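Local coordinates for ectonucleoside triphosphate diphosphohydrolase 4 (Homo sapiens, PDB 6WG5), which belongs to the GDA1/CD39 (nucleoside phosphatase) family, whose members share the two-lobed fold of the actin-like ATPase clan, at residues V201-I205 with E235-T239; I214-T219 with T267-Y271; F56-W60 with Q478-I484. All coordinates share one frame; numbering follows the deposited sequence.

Interaction 1. Residues V201-I205 with E235-T239; sequences VEVNI and EVPKT
Asn204 pairs with the chain at Pro237 and Thr239 through one backbone and one side-chain bond. Its backbone N donates to Pro237 O over 2.9 Å, almost straight at the hydrogen (175°). That same carbonyl oxygen lies 3.6 Å from Val203 CA in a CA-H...O contact, so one acceptor meets two consecutive residues. With CG beside its own backbone N (chi1 -58°), the Asn204 amide turns to the loop, and OD1 accepts from Thr239 N at 3.1 Å; the donor approaches from the side of the C=O, at 117° to it. The two bonds go to the residues before and after Lys238, whose CB lies 3.8 Å from Asn204 OD1.

The contact fastens the end of strand 200-203, half of a small two-stranded antiparallel sheet, to the loop that follows strand 229-235 of a mixed sheet. Pro237 CB packs on Val203 CG2 at 4.3 Å and also lies 3.5 Å from Glu202 O. Glu235, extended beyond CG, crosses Val203 at about a right angle and brings OE2 within 4.0 Å of Val203 CG2. Both carboxylate oxygens are engaged: OE1 by a hydrogen bond with Thr219 OG1, OE2 by a salt bridge to Arg216 NH1. Lys238 O accepts from Arg272, while Lys238 NZ, on a poorly ordered side chain, is 5.4 Å from Glu202 OE1, too far for a salt bridge.

Interaction 2. Residues I214-T219 with T267-Y271; sequences IVRKRT and TEHVY
Arg216 meets Tyr271 and the turn before it because its CG lies between the backbone N and the carbonyl carbon (chi1 60°), and the chain then runs straight from CG to NE. Tyr271, its CG beside the backbone N, lays its ring against the arriving guanidinium. The target is a type I beta turn, Thr267 to Val270, leading into strand 270-279, which lies between strands 255-259 and 229-235 in a mixed sheet; Arg216 comes from strand 214-217 of the small antiparallel pair.

The end of the guanidinium grips one atom with two nitrogens: Arg216 NH1 is 2.7 Å and Arg216 NH2 2.8 Å from Val270 O, both approaching from one face of that carbonyl while the oxygen stays close to the guanidinium plane. Arg216 NH2 also donates to Glu268 O at 2.7 Å, reaching it from well above its carbonyl plane (58° out). Glu268 O has a further, weak bond from His192. These bonds fix the rotation of the guanidinium, and its broad side lies on Tyr271 as a cation-pi stack, with Arg216 CZ 3.7 Å from the ring centroid, displaced toward the rim, and the planes 27° apart. The positive charge would probably polarise the two carbonyls it touches.

Ile214 CD1 rests 3.9 Å from Thr267 O, and Thr219 CG2 lies 3.9 Å from Tyr271 CE1. Phe190 also meets the Tyr271 ring. At the ring's edge, in its plane, a water accepts from Tyr271 OH at 2.7 Å and donates to Lys217 O at 2.8 Å.

Interaction 3. Residues F56-W60 with Q478-I484; sequences FVYCW and QWTLGAI
Tyr58 OH and Thr480 OG1 form the hydrogen bond of this contact, 2.6 Å long, in which either hydroxyl could be the donor. Thr480 places OG1 between its backbone N and carbonyl carbon (chi1 54°), and from there the oxygen meets the edge of the Tyr58 ring close to its plane. The amide N of Leu481 also lies near the phenol oxygen, but its angle is poor; it donates instead to Gln478 O.

Polar atoms also rest against an aromatic ring. Thr480 OG1 stands over one face of Phe56, toward the rim, 3.6 Å from Phe56 CD2. The Gln478 side chain, bent at chi2 and poorly ordered, crosses Phe56 at about a right angle and puts OE1 3.7 Å from Phe56 CE1.

Phe56, Tyr58 and Trp60 are alternate residues on one face of strand 53-61, in the mixed sheet that it shares with strand 40-48. Helix 479-487 covers this face; the axes of segments 479-484 and 56-60 approach to 10.0 Å, their directions 49° apart, a helix-on-sheet layer consistent with the actin-like fold. On its way past, the helix touches helix 172-186 through Trp479, Leu481 and Ala483.

The remaining contacts are apolar. Ile484 CG2 sits over one face of Tyr58 as a CH-pi contact, 4.1 Å from the ring centroid and 17° off the ring normal. Leu481 CD1 approaches Tyr58 CE1 to 3.7 Å, the two side chains lying aslant. Farther along the strand, Ile484 turns CG1 to Trp60 CZ3 at 4.3 Å.

From the N terminus, the chain first lays down 56-60, which waits more than 400 residues for its partner 478-484. Interaction 3 therefore closes the longest loop, and both other contacts fall within it. Segments 201-205 and 214-219 come next, carrying the two neighbouring strands of the small antiparallel sheet; 235-239 then closes interaction 1, and 267-271 closes interaction 2. Because the four segments alternate, these two loops cross. Their centres are 8 Å apart and they touch, together fastening the small sheet to the mixed sheet of strands 229-235 and 270-279. Interaction 3 stands apart, about 15 Å from interaction 1 and 11 Å from interaction 2 between nearest atoms, joining a late helix to the first sheet.

Interaction 1. Residues V201-I205 with E235-T239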
loop_
_atom_site.group_PDB
_atom_site.type_symbol
_atom_site.label_atom_id
_atom_site.label_comp_id
_atom_site.label_asym_id
_atom_site.label_seq_id
_atom_site.Cartn_x
_atom_site.Cartn_y
_atom_site.Cartn_z
ATOM N N VAL A 201 -11.775 -10.099 17.130
ATOM C CA VAL A 201 -12.415 -8.810 17.349
ATOM C C VAL A 201 -13.925 -8.988 17.293
ATOM O O VAL A 201 -14.446 -9.937 16.705
ATOM C CB VAL A 201 -11.979 -7.748 16.314
ATOM C CG1 VAL A 201 -10.546 -7.312 16.560
ATOM C CG2 VAL A 201 -12.139 -8.288 14.903
ATOM N N GLU A 202 -14.625 -8.047 17.916
ATOM C CA GLU A 202 -16.074 -7.957 17.817
ATOM C C GLU A 202 -16.422 -6.978 16.701
ATOM O O GLU A 202 -15.925 -5.849 16.683
ATOM C CB GLU A 202 -16.672 -7.501 19.148
ATOM C CG GLU A 202 -18.187 -7.504 19.199
ATOM C CD GLU A 202 -18.718 -7.022 20.536
ATOM O OE1 GLU A 202 -17.897 -6.707 21.423
ATOM O OE2 GLU A 202 -19.955 -6.958 20.697
ATOM N N VAL A 203 -17.266 -7.418 15.768
ATOM C CA VAL A 203 -17.577 -6.658 14.564
ATOM C C VAL A 203 -19.057 -6.305 14.560
ATOM O O VAL A 203 -19.906 -7.138 14.894
ATOM C CB VAL A 203 -17.209 -7.450 13.293
ATOM C CG1 VAL A 203 -17.535 -6.648 12.043
ATOM C CG2 VAL A 203 -15.739 -7.833 13.316
ATOM N N ASN A 204 -19.362 -5.068 14.176
ATOM C CA ASN A 204 -20.728 -4.630 13.915
ATOM C C ASN A 204 -20.878 -4.489 12.405
ATOM O O ASN A 204 -20.308 -3.575 11.801
ATOM C CB ASN A 204 -21.040 -3.312 14.620
ATOM C CG ASN A 204 -20.854 -3.394 16.120
ATOM O OD1 ASN A 204 -20.096 -2.620 16.704
ATOM N ND2 ASN A 204 -21.550 -4.332 16.753
ATOM N N ILE A 205 -21.631 -5.398 11.800
ATOM C CA ILE A 205 -21.820 -5.360 10.347
ATOM C C ILE A 205 -22.598 -4.100 9.980
ATOM O O ILE A 205 -23.611 -3.792 10.632
ATOM C CB ILE A 205 -22.549 -6.618 9.873
ATOM C CG1 ILE A 205 -21.808 -7.875 10.344
ATOM C CG2 ILE A 205 -22.684 -6.619 8.357
ATOM C CD1 ILE A 205 -20.359 -7.962 9.889
ATOM N N GLU A 235 -9.227 -1.823 9.150
ATOM C CA GLU A 235 -10.620 -2.185 9.346
ATOM C C GLU A 235 -11.214 -1.393 10.501
ATOM O O GLU A 235 -10.548 -1.140 11.508
ATOM C CB GLU A 235 -10.748 -3.683 9.628
ATOM C CG GLU A 235 -12.175 -4.143 9.901
ATOM C CD GLU A 235 -12.256 -5.601 10.306
ATOM O OE1 GLU A 235 -11.207 -6.279 10.320
ATOM O OE2 GLU A 235 -13.374 -6.067 10.616
ATOM N N VAL A 236 -12.475 -1.007 10.346
ATOM C CA VAL A 236 -13.225 -0.330 11.401
ATOM C C VAL A 236 -14.270 -1.312 11.918
ATOM O O VAL A 236 -15.384 -1.369 11.379
ATOM C CB VAL A 236 -13.865 0.965 10.882
ATOM C CG1 VAL A 236 -14.556 1.710 12.012
ATOM C CG2 VAL A 236 -12.813 1.844 10.220
ATOM N N PRO A 237 -13.963 -2.109 12.947
ATOM C CA PRO A 237 -14.898 -3.184 13.324
ATOM C C PRO A 237 -16.173 -2.679 13.971
ATOM O O PRO A 237 -17.254 -3.209 13.690
ATOM C CB PRO A 237 -14.074 -4.047 14.296
ATOM C CG PRO A 237 -12.666 -3.526 14.227
ATOM C CD PRO A 237 -12.766 -2.105 13.802
ATOM N N LYS A 238 -16.079 -1.677 14.840
ATOM C CA LYS A 238 -17.218 -1.230 15.625
ATOM C C LYS A 238 -17.989 -0.132 14.905
ATOM O O LYS A 238 -17.432 0.638 14.119
ATOM C CB LYS A 238 -16.761 -0.721 16.993
ATOM C CG LYS A 238 -16.549 -1.817 18.023
ATOM C CD LYS A 238 -16.201 -1.234 19.385
ATOM C CE LYS A 238 -16.169 -2.311 20.461
ATOM N NZ LYS A 238 -15.032 -2.122 21.409
ATOM N N THR A 239 -19.290 -0.071 15.189
ATOM C CA THR A 239 -20.127 1.000 14.670
ATOM C C THR A 239 -19.507 2.353 14.989
ATOM O O THR A 239 -18.998 2.579 16.089
ATOM C CB THR A 239 -21.532 0.911 15.276
ATOM O OG1 THR A 239 -22.098 -0.375 14.994
ATOM C CG2 THR A 239 -22.439 1.994 14.705
#

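Interaction 2. Residues I214-T219 with T267-Y271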
loop_
_atom_site.group_PDB
_atom_site.type_symbol
_atom_site.label_atom_id
_atom_site.label_comp_id
_atom_site.label_asym_id
_atom_site.label_seq_id
_atom_site.Cartn_x
_atom_site.Cartn_y
_atom_site.Cartn_z
ATOM N N ILE A 214 -20.644 -10.060 15.526
ATOM C CA ILE A 214 -19.974 -11.335 15.336
ATOM C C ILE A 214 -18.551 -11.231 15.877
ATOM O O ILE A 214 -18.053 -10.149 16.186
ATOM C CB ILE A 214 -19.974 -11.776 13.860
ATOM C CG1 ILE A 214 -19.250 -10.744 12.993
ATOM C CG2 ILE A 214 -21.403 -11.978 13.374
ATOM C CD1 ILE A 214 -19.001 -11.210 11.576
ATOM N N VAL A 215 -17.895 -12.384 15.984
ATOM C CA VAL A 215 -16.515 -12.473 16.447
ATOM C C VAL A 215 -15.729 -13.253 15.402
ATOM O O VAL A 215 -16.089 -14.389 15.072
ATOM C CB VAL A 215 -16.414 -13.149 17.826
ATOM C CG1 VAL A 215 -14.962 -13.258 18.270
ATOM C CG2 VAL A 215 -17.228 -12.372 18.856
ATOM N N ARG A 216 -14.666 -12.645 14.878
ATOM C CA ARG A 216 -13.835 -13.274 13.861
ATOM C C ARG A 216 -12.399 -12.802 14.039
ATOM O O ARG A 216 -12.102 -11.953 14.885
ATOM C CB ARG A 216 -14.346 -12.958 12.452
ATOM C CG ARG A 216 -14.361 -11.477 12.132
ATOM C CD ARG A 216 -14.914 -11.190 10.743
ATOM N NE ARG A 216 -14.860 -9.760 10.450
ATOM C CZ ARG A 216 -15.621 -9.142 9.552
ATOM N NH1 ARG A 216 -15.488 -7.835 9.366
ATOM N NH2 ARG A 216 -16.521 -9.818 8.850
ATOM N N LYS A 217 -11.502 -13.360 13.225
ATOM C CA LYS A 217 -10.089 -13.008 13.299
ATOM C C LYS A 217 -9.890 -11.510 13.124
ATOM O O LYS A 217 -10.461 -10.893 12.221
ATOM C CB LYS A 217 -9.296 -13.748 12.223
ATOM C CG LYS A 217 -8.945 -15.183 12.543
ATOM C CD LYS A 217 -7.971 -15.718 11.506
ATOM C CE LYS A 217 -7.650 -17.183 11.720
ATOM N NZ LYS A 217 -6.704 -17.682 10.682
ATOM N N ARG A 218 -9.060 -10.932 13.988
ATOM C CA ARG A 218 -8.619 -9.557 13.802
ATOM C C ARG A 218 -7.787 -9.442 12.532
ATOM O O ARG A 218 -7.025 -10.349 12.188
ATOM C CB ARG A 218 -7.799 -9.112 15.010
ATOM C CG ARG A 218 -7.404 -7.651 15.002
ATOM C CD ARG A 218 -6.615 -7.310 16.251
ATOM N NE ARG A 218 -5.312 -7.967 16.270
ATOM C CZ ARG A 218 -4.505 -8.001 17.326
ATOM N NH1 ARG A 218 -4.861 -7.418 18.464
ATOM N NH2 ARG A 218 -3.339 -8.623 17.246
ATOM N N THR A 219 -7.939 -8.323 11.829
ATOM C CA THR A 219 -7.157 -8.051 10.632
ATOM C C THR A 219 -5.984 -7.133 10.960
ATOM O O THR A 219 -5.897 -6.544 12.039
ATOM C CB THR A 219 -8.027 -7.421 9.540
ATOM O OG1 THR A 219 -8.647 -6.228 10.039
ATOM C CG2 THR A 219 -9.094 -8.398 9.068
ATOM N N THR A 267 -22.630 -12.654 6.298
ATOM C CA THR A 267 -21.907 -11.492 6.793
ATOM C C THR A 267 -20.523 -11.814 7.337
ATOM O O THR A 267 -19.807 -10.890 7.737
ATOM C CB THR A 267 -22.718 -10.791 7.890
ATOM O OG1 THR A 267 -22.955 -11.704 8.971
ATOM C CG2 THR A 267 -24.045 -10.291 7.336
ATOM N N GLU A 268 -20.122 -13.087 7.362
ATOM C CA GLU A 268 -18.835 -13.445 7.949
ATOM C C GLU A 268 -17.684 -12.699 7.286
ATOM O O GLU A 268 -16.710 -12.344 7.958
ATOM C CB GLU A 268 -18.609 -14.957 7.850
ATOM C CG GLU A 268 -19.655 -15.795 8.575
ATOM C CD GLU A 268 -20.874 -16.090 7.717
ATOM O OE1 GLU A 268 -20.718 -16.751 6.668
ATOM O OE2 GLU A 268 -21.985 -15.654 8.084
ATOM N N HIS A 269 -17.777 -12.445 5.979
ATOM C CA HIS A 269 -16.714 -11.791 5.227
ATOM C C HIS A 269 -17.075 -10.368 4.804
ATOM O O HIS A 269 -16.515 -9.858 3.829
ATOM C CB HIS A 269 -16.352 -12.622 3.995
ATOM C CG HIS A 269 -15.665 -13.910 4.314
ATOM N ND1 HIS A 269 -14.486 -13.970 5.026
ATOM C CD2 HIS A 269 -15.983 -15.191 4.007
ATOM C CE1 HIS A 269 -14.112 -15.230 5.149
ATOM N NE2 HIS A 269 -15.001 -15.991 4.539
ATOM N N VAL A 270 -18.001 -9.720 5.508
ATOM C CA VAL A 270 -18.310 -8.313 5.272
ATOM C C VAL A 270 -17.368 -7.467 6.118
ATOM O O VAL A 270 -17.283 -7.648 7.338
ATOM C CB VAL A 270 -19.781 -8.007 5.603
ATOM C CG1 VAL A 270 -20.057 -6.511 5.508
ATOM C CG2 VAL A 270 -20.701 -8.768 4.667
ATOM N N TYR A 271 -16.664 -6.538 5.472
ATOM C CA TYR A 271 -15.666 -5.713 6.136
ATOM C C TYR A 271 -15.894 -4.241 5.828
ATOM O O TYR A 271 -16.307 -3.885 4.720
ATOM C CB TYR A 271 -14.243 -6.096 5.699
ATOM C CG TYR A 271 -13.808 -7.461 6.170
ATOM C CD1 TYR A 271 -13.203 -7.626 7.405
ATOM C CD2 TYR A 271 -14.004 -8.584 5.380
ATOM C CE1 TYR A 271 -12.809 -8.870 7.845
ATOM C CE2 TYR A 271 -13.612 -9.834 5.809
ATOM C CZ TYR A 271 -13.014 -9.971 7.044
ATOM O OH TYR A 271 -12.620 -11.213 7.483
HETATM O O HOH W 1 -11.160 -11.772 9.707
#

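Interaction 3. Residues F56-W60 with Q478-I484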
loop_
_atom_site.group_PDB
_atom_site.type_symbol
_atom_site.label_atom_id
_atom_site.label_comp_id
_atom_site.label_asym_id
_atom_site.label_seq_id
_atom_site.Cartn_x
_atom_site.Cartn_y
_atom_site.Cartn_z
ATOM N N PHE A 56 0.329 -10.358 -13.776
ATOM C CA PHE A 56 0.445 -11.452 -12.821
ATOM C C PHE A 56 -0.556 -12.532 -13.195
ATOM O O PHE A 56 -1.726 -12.233 -13.450
ATOM C CB PHE A 56 0.178 -10.980 -11.385
ATOM C CG PHE A 56 1.056 -9.846 -10.940
ATOM C CD1 PHE A 56 2.167 -10.082 -10.148
ATOM C CD2 PHE A 56 0.763 -8.542 -11.301
ATOM C CE1 PHE A 56 2.972 -9.039 -9.733
ATOM C CE2 PHE A 56 1.565 -7.497 -10.890
ATOM C CZ PHE A 56 2.671 -7.745 -10.105
ATOM N N VAL A 57 -0.101 -13.780 -13.226
ATOM C CA VAL A 57 -0.976 -14.928 -13.435
ATOM C C VAL A 57 -1.187 -15.603 -12.088
ATOM O O VAL A 57 -0.222 -15.994 -11.421
ATOM C CB VAL A 57 -0.391 -15.911 -14.461
ATOM C CG1 VAL A 57 -1.329 -17.099 -14.653
ATOM C CG2 VAL A 57 -0.145 -15.211 -15.788
ATOM N N TYR A 58 -2.448 -15.733 -11.690
ATOM C CA TYR A 58 -2.822 -16.422 -10.467
ATOM C C TYR A 58 -3.583 -17.693 -10.810
ATOM O O TYR A 58 -4.328 -17.742 -11.792
ATOM C CB TYR A 58 -3.689 -15.531 -9.573
ATOM C CG TYR A 58 -2.995 -14.271 -9.113
ATOM C CD1 TYR A 58 -2.217 -14.265 -7.965
ATOM C CD2 TYR A 58 -3.117 -13.089 -9.828
ATOM C CE1 TYR A 58 -1.580 -13.119 -7.541
ATOM C CE2 TYR A 58 -2.483 -11.937 -9.412
ATOM C CZ TYR A 58 -1.716 -11.958 -8.267
ATOM O OH TYR A 58 -1.082 -10.813 -7.845
ATOM N N CYS A 59 -3.386 -18.723 -9.994
ATOM C CA CYS A 59 -4.102 -19.977 -10.148
ATOM C C CYS A 59 -4.635 -20.423 -8.795
ATOM O O CYS A 59 -4.222 -19.926 -7.745
ATOM C CB CYS A 59 -3.209 -21.066 -10.758
ATOM S SG CYS A 59 -1.699 -21.409 -9.828
ATOM N N TRP A 60 -5.573 -21.368 -8.835
ATOM C CA TRP A 60 -6.167 -21.909 -7.620
ATOM C C TRP A 60 -6.777 -23.263 -7.942
ATOM O O TRP A 60 -7.182 -23.497 -9.085
ATOM C CB TRP A 60 -7.235 -20.964 -7.051
ATOM C CG TRP A 60 -8.297 -20.564 -8.037
ATOM C CD1 TRP A 60 -9.471 -21.215 -8.287
ATOM C CD2 TRP A 60 -8.283 -19.418 -8.896
ATOM N NE1 TRP A 60 -10.187 -20.544 -9.250
ATOM C CE2 TRP A 60 -9.480 -19.438 -9.640
ATOM C CE3 TRP A 60 -7.375 -18.375 -9.107
ATOM C CZ2 TRP A 60 -9.790 -18.458 -10.581
ATOM C CZ3 TRP A 60 -7.685 -17.403 -10.041
ATOM C CH2 TRP A 60 -8.881 -17.452 -10.766
ATOM N N GLN A 478 1.131 -7.995 -3.013
ATOM C CA GLN A 478 0.522 -7.777 -4.318
ATOM C C GLN A 478 -0.894 -7.255 -4.108
ATOM O O GLN A 478 -1.791 -8.019 -3.738
ATOM C CB GLN A 478 0.492 -9.071 -5.133
ATOM C CG GLN A 478 1.748 -9.925 -5.047
ATOM C CD GLN A 478 2.947 -9.279 -5.710
ATOM O OE1 GLN A 478 2.873 -8.147 -6.189
ATOM N NE2 GLN A 478 4.061 -10.000 -5.745
ATOM N N TRP A 479 -1.104 -5.957 -4.343
ATOM C CA TRP A 479 -2.476 -5.460 -4.357
ATOM C C TRP A 479 -3.271 -6.113 -5.477
ATOM O O TRP A 479 -4.499 -6.228 -5.380
ATOM C CB TRP A 479 -2.511 -3.932 -4.482
ATOM C CG TRP A 479 -2.114 -3.367 -5.824
ATOM C CD1 TRP A 479 -0.915 -2.808 -6.153
ATOM C CD2 TRP A 479 -2.928 -3.287 -7.004
ATOM N NE1 TRP A 479 -0.927 -2.391 -7.462
ATOM C CE2 TRP A 479 -2.151 -2.675 -8.007
ATOM C CE3 TRP A 479 -4.236 -3.677 -7.310
ATOM C CZ2 TRP A 479 -2.637 -2.445 -9.292
ATOM C CZ3 TRP A 479 -4.714 -3.449 -8.588
ATOM C CH2 TRP A 479 -3.917 -2.837 -9.562
ATOM N N THR A 480 -2.592 -6.562 -6.535
ATOM C CA THR A 480 -3.268 -7.318 -7.583
ATOM C C THR A 480 -3.849 -8.620 -7.044
ATOM O O THR A 480 -4.833 -9.133 -7.587
ATOM C CB THR A 480 -2.300 -7.607 -8.732
ATOM O OG1 THR A 480 -1.122 -8.245 -8.224
ATOM C CG2 THR A 480 -1.910 -6.318 -9.444
ATOM N N LEU A 481 -3.256 -9.168 -5.979
ATOM C CA LEU A 481 -3.797 -10.379 -5.371
ATOM C C LEU A 481 -5.141 -10.109 -4.708
ATOM O O LEU A 481 -6.065 -10.925 -4.807
ATOM C CB LEU A 481 -2.803 -10.944 -4.358
ATOM C CG LEU A 481 -3.264 -12.164 -3.561
ATOM C CD1 LEU A 481 -3.643 -13.311 -4.482
ATOM C CD2 LEU A 481 -2.174 -12.589 -2.593
ATOM N N GLY A 482 -5.269 -8.976 -4.017
ATOM C CA GLY A 482 -6.560 -8.606 -3.466
ATOM C C GLY A 482 -7.578 -8.298 -4.542
ATOM O O GLY A 482 -8.778 -8.510 -4.346
ATOM N N ALA A 483 -7.120 -7.798 -5.692
ATOM C CA ALA A 483 -8.030 -7.515 -6.795
ATOM C C ALA A 483 -8.604 -8.803 -7.373
ATOM O O ALA A 483 -9.826 -8.952 -7.486
ATOM C CB ALA A 483 -7.305 -6.714 -7.877
ATOM N N ILE A 484 -7.736 -9.746 -7.747
ATOM C CA ILE A 484 -8.215 -11.020 -8.279
ATOM C C ILE A 484 -9.101 -11.717 -7.256
ATOM O O ILE A 484 -10.115 -12.332 -7.605
ATOM C CB ILE A 484 -7.028 -11.908 -8.700
ATOM C CG1 ILE A 484 -7.515 -13.145 -9.456
ATOM C CG2 ILE A 484 -6.203 -12.333 -7.493
ATOM C CD1 ILE A 484 -7.778 -12.897 -10.917
#